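Local atomic coordinates of acetyltransferase (Escherichia coli, PDB entry 7BYY), a protein that acts as a GNAT-family toxin that acetylates aminoacyl-tRNAs, probably transferring the acetyl group of acetyl-CoA to glycyl-tRNA. Residues I12-Y18 with A56-R62. The protein carries 1 engineered substitution. Numbering follows the deposited sequence.
Sequences IVLSCNY and AKALIDR
Strand 13-17, an outermost strand of the GNAT mixed sheet within this chain, pairs antiparallel with strand 55-61, which hydrogen-bonds on its other edge to strand 67-79. The two short axes approach to 4.6 Å, their directions 149° apart; the backbone is extended from V13 to Y18 and from A56 to D61, while I12 (phi/psi -87/-42) and R62 (-63/-34) bend out of it. A56 opens the ladder: its O accepts Y18 N at 3.0 Å, and its CB lies 3.6 Å from Y18 CB, while the t rotamer of Y18 carries the ring away to hydrogen-bond through OH with Q27. K57 faces N17 in a non-hydrogen-bonded pair; its chain folds toward the edge strand, and its aliphatic part touches two polar side chains, CE 3.2 Å from N17 OD1 and CD 3.7 Å from S15 OG. A58 and C16 form a hydrogen-bonded pair, A58 N to C16 O at 2.8 Å and C16 N to A58 O at 3.1 Å. L59, opposite S15, brings CD2 within 4.4 Å of V13 CG2; V13, S15, K57 and L59 lie on the face covered by helix 114-132. I60 repeats the two-bond pattern with L14 (L14 N to I60 O 2.8 Å, I60 N to L14 O 3.0 Å), its CG1 4.2 Å from C16 SG on the other face. D61 pairs with V13, CA to CA 4.6 Å, and OD2 accepts S64 N. R62, its NE hydrogen-bonded to P11 O, closes the ladder with R62 N to I12 O at 3.0 Å.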
loop_
_atom_site.group_PDB
_atom_site.type_symbol
_atom_site.label_atom_id
_atom_site.label_comp_id
_atom_site.label_asym_id
_atom_site.label_seq_id
_atom_site.Cartn_x
_atom_site.Cartn_y
_atom_site.Cartn_z
ATOM N N ILE A 12 -4.818 -28.826 -8.550
ATOM C CA ILE A 12 -4.896 -28.803 -10.007
ATOM C C ILE A 12 -4.481 -27.448 -10.565
ATOM O O ILE A 12 -3.756 -27.378 -11.561
ATOM C CB ILE A 12 -6.317 -29.197 -10.454
ATOM C CG1 ILE A 12 -6.636 -30.615 -9.980
ATOM C CG2 ILE A 12 -6.449 -29.104 -11.962
ATOM C CD1 ILE A 12 -5.507 -31.603 -10.211
ATOM N N VAL A 13 -4.920 -26.361 -9.939
ATOM C CA VAL A 13 -4.507 -25.017 -10.318
ATOM C C VAL A 13 -3.620 -24.454 -9.217
ATOM O O VAL A 13 -3.731 -24.828 -8.044
ATOM C CB VAL A 13 -5.711 -24.090 -10.587
ATOM C CG1 VAL A 13 -6.696 -24.764 -11.530
ATOM C CG2 VAL A 13 -6.394 -23.697 -9.285
ATOM N N LEU A 14 -2.725 -23.550 -9.607
ATOM C CA LEU A 14 -1.771 -22.944 -8.693
ATOM C C LEU A 14 -1.898 -21.428 -8.735
ATOM O O LEU A 14 -2.192 -20.841 -9.781
ATOM C CB LEU A 14 -0.330 -23.350 -9.035
ATOM C CG LEU A 14 -0.042 -24.850 -9.138
ATOM C CD1 LEU A 14 1.431 -25.097 -9.432
ATOM C CD2 LEU A 14 -0.473 -25.573 -7.869
ATOM N N SER A 15 -1.681 -20.803 -7.582
ATOM C CA SER A 15 -1.665 -19.352 -7.464
ATOM C C SER A 15 -0.220 -18.880 -7.377
ATOM O O SER A 15 0.547 -19.365 -6.538
ATOM C CB SER A 15 -2.454 -18.896 -6.235
ATOM O OG SER A 15 -2.591 -17.485 -6.210
ATOM N N CYS A 16 0.152 -17.944 -8.249
ATOM C CA CYS A 16 1.520 -17.456 -8.317
ATOM C C CYS A 16 1.523 -15.944 -8.462
ATOM O O CYS A 16 0.665 -15.378 -9.143
ATOM C CB CYS A 16 2.287 -18.074 -9.499
ATOM S SG CYS A 16 2.101 -19.865 -9.703
ATOM N N ASN A 17 2.488 -15.297 -7.812
ATOM C CA ASN A 17 2.807 -13.912 -8.131
ATOM C C ASN A 17 3.487 -13.875 -9.490
ATOM O O ASN A 17 4.562 -14.458 -9.664
ATOM C CB ASN A 17 3.712 -13.308 -7.061
ATOM C CG ASN A 17 2.939 -12.780 -5.874
ATOM O OD1 ASN A 17 2.745 -13.484 -4.884
ATOM N ND2 ASN A 17 2.495 -11.529 -5.963
ATOM N N TYR A 18 2.859 -13.213 -10.457
ATOM C CA TYR A 18 3.358 -13.265 -11.824
ATOM C C TYR A 18 4.750 -12.655 -11.916
ATOM O O TYR A 18 4.991 -11.545 -11.432
ATOM C CB TYR A 18 2.407 -12.539 -12.775
ATOM C CG TYR A 18 3.002 -12.367 -14.150
ATOM C CD1 TYR A 18 3.483 -11.134 -14.569
ATOM C CD2 TYR A 18 3.113 -13.445 -15.019
ATOM C CE1 TYR A 18 4.044 -10.974 -15.820
ATOM C CE2 TYR A 18 3.673 -13.297 -16.270
ATOM C CZ TYR A 18 4.137 -12.058 -16.665
ATOM O OH TYR A 18 4.696 -11.897 -17.910
ATOM N N ALA A 56 0.736 -8.495 -9.924
ATOM C CA ALA A 56 -0.138 -9.405 -10.647
ATOM C C ALA A 56 -0.214 -10.748 -9.939
ATOM O O ALA A 56 0.801 -11.279 -9.476
ATOM C CB ALA A 56 0.342 -9.609 -12.089
ATOM N N LYS A 57 -1.427 -11.288 -9.861
ATOM C CA LYS A 57 -1.679 -12.631 -9.357
ATOM C C LYS A 57 -2.170 -13.498 -10.506
ATOM O O LYS A 57 -3.095 -13.111 -11.228
ATOM C CB LYS A 57 -2.709 -12.610 -8.228
ATOM C CG LYS A 57 -2.099 -12.631 -6.844
ATOM C CD LYS A 57 -1.489 -13.988 -6.534
ATOM C CE LYS A 57 -0.370 -13.860 -5.513
ATOM N NZ LYS A 57 -0.753 -12.947 -4.401
ATOM N N ALA A 58 -1.551 -14.664 -10.674
ATOM C CA ALA A 58 -1.836 -15.543 -11.797
ATOM C C ALA A 58 -2.455 -16.850 -11.319
ATOM O O ALA A 58 -2.170 -17.328 -10.218
ATOM C CB ALA A 58 -0.565 -15.839 -12.602
ATOM N N LEU A 59 -3.308 -17.419 -12.167
ATOM C CA LEU A 59 -3.863 -18.753 -11.973
ATOM C C LEU A 59 -3.319 -19.648 -13.077
ATOM O O LEU A 59 -3.714 -19.518 -14.240
ATOM C CB LEU A 59 -5.388 -18.727 -11.993
ATOM C CG LEU A 59 -6.066 -18.657 -10.629
ATOM C CD1 LEU A 59 -7.510 -19.118 -10.732
ATOM C CD2 LEU A 59 -5.298 -19.484 -9.612
ATOM N N ILE A 60 -2.419 -20.553 -12.713
ATOM C CA ILE A 60 -1.738 -21.422 -13.664
ATOM C C ILE A 60 -2.245 -22.845 -13.478
ATOM O O ILE A 60 -2.474 -23.292 -12.348
ATOM C CB ILE A 60 -0.208 -21.352 -13.485
ATOM C CG1 ILE A 60 0.261 -19.893 -13.495
ATOM C CG2 ILE A 60 0.502 -22.162 -14.562
ATOM C CD1 ILE A 60 -0.163 -19.118 -14.727
ATOM N N ASP A 61 -2.438 -23.547 -14.593
ATOM C CA ASP A 61 -2.744 -24.971 -14.548
ATOM C C ASP A 61 -1.457 -25.738 -14.283
ATOM O O ASP A 61 -0.479 -25.587 -15.021
ATOM C CB ASP A 61 -3.388 -25.424 -15.857
ATOM C CG ASP A 61 -3.829 -26.876 -15.817
ATOM O OD1 ASP A 61 -4.746 -27.194 -15.033
ATOM O OD2 ASP A 61 -3.260 -27.699 -16.568
ATOM N N ARG A 62 -1.447 -26.554 -13.228
ATOM C CA ARG A 62 -0.227 -27.273 -12.879
ATOM C C ARG A 62 0.183 -28.247 -13.975
ATOM O O ARG A 62 1.380 -28.449 -14.212
ATOM C CB ARG A 62 -0.413 -28.009 -11.551
ATOM C CG ARG A 62 0.821 -28.760 -11.076
ATOM C CD ARG A 62 0.473 -29.713 -9.948
ATOM N NE ARG A 62 -0.727 -30.489 -10.249
ATOM C CZ ARG A 62 -0.739 -31.596 -10.985
ATOM N NH1 ARG A 62 -1.883 -32.233 -11.206
ATOM N NH2 ARG A 62 0.390 -32.068 -11.498
#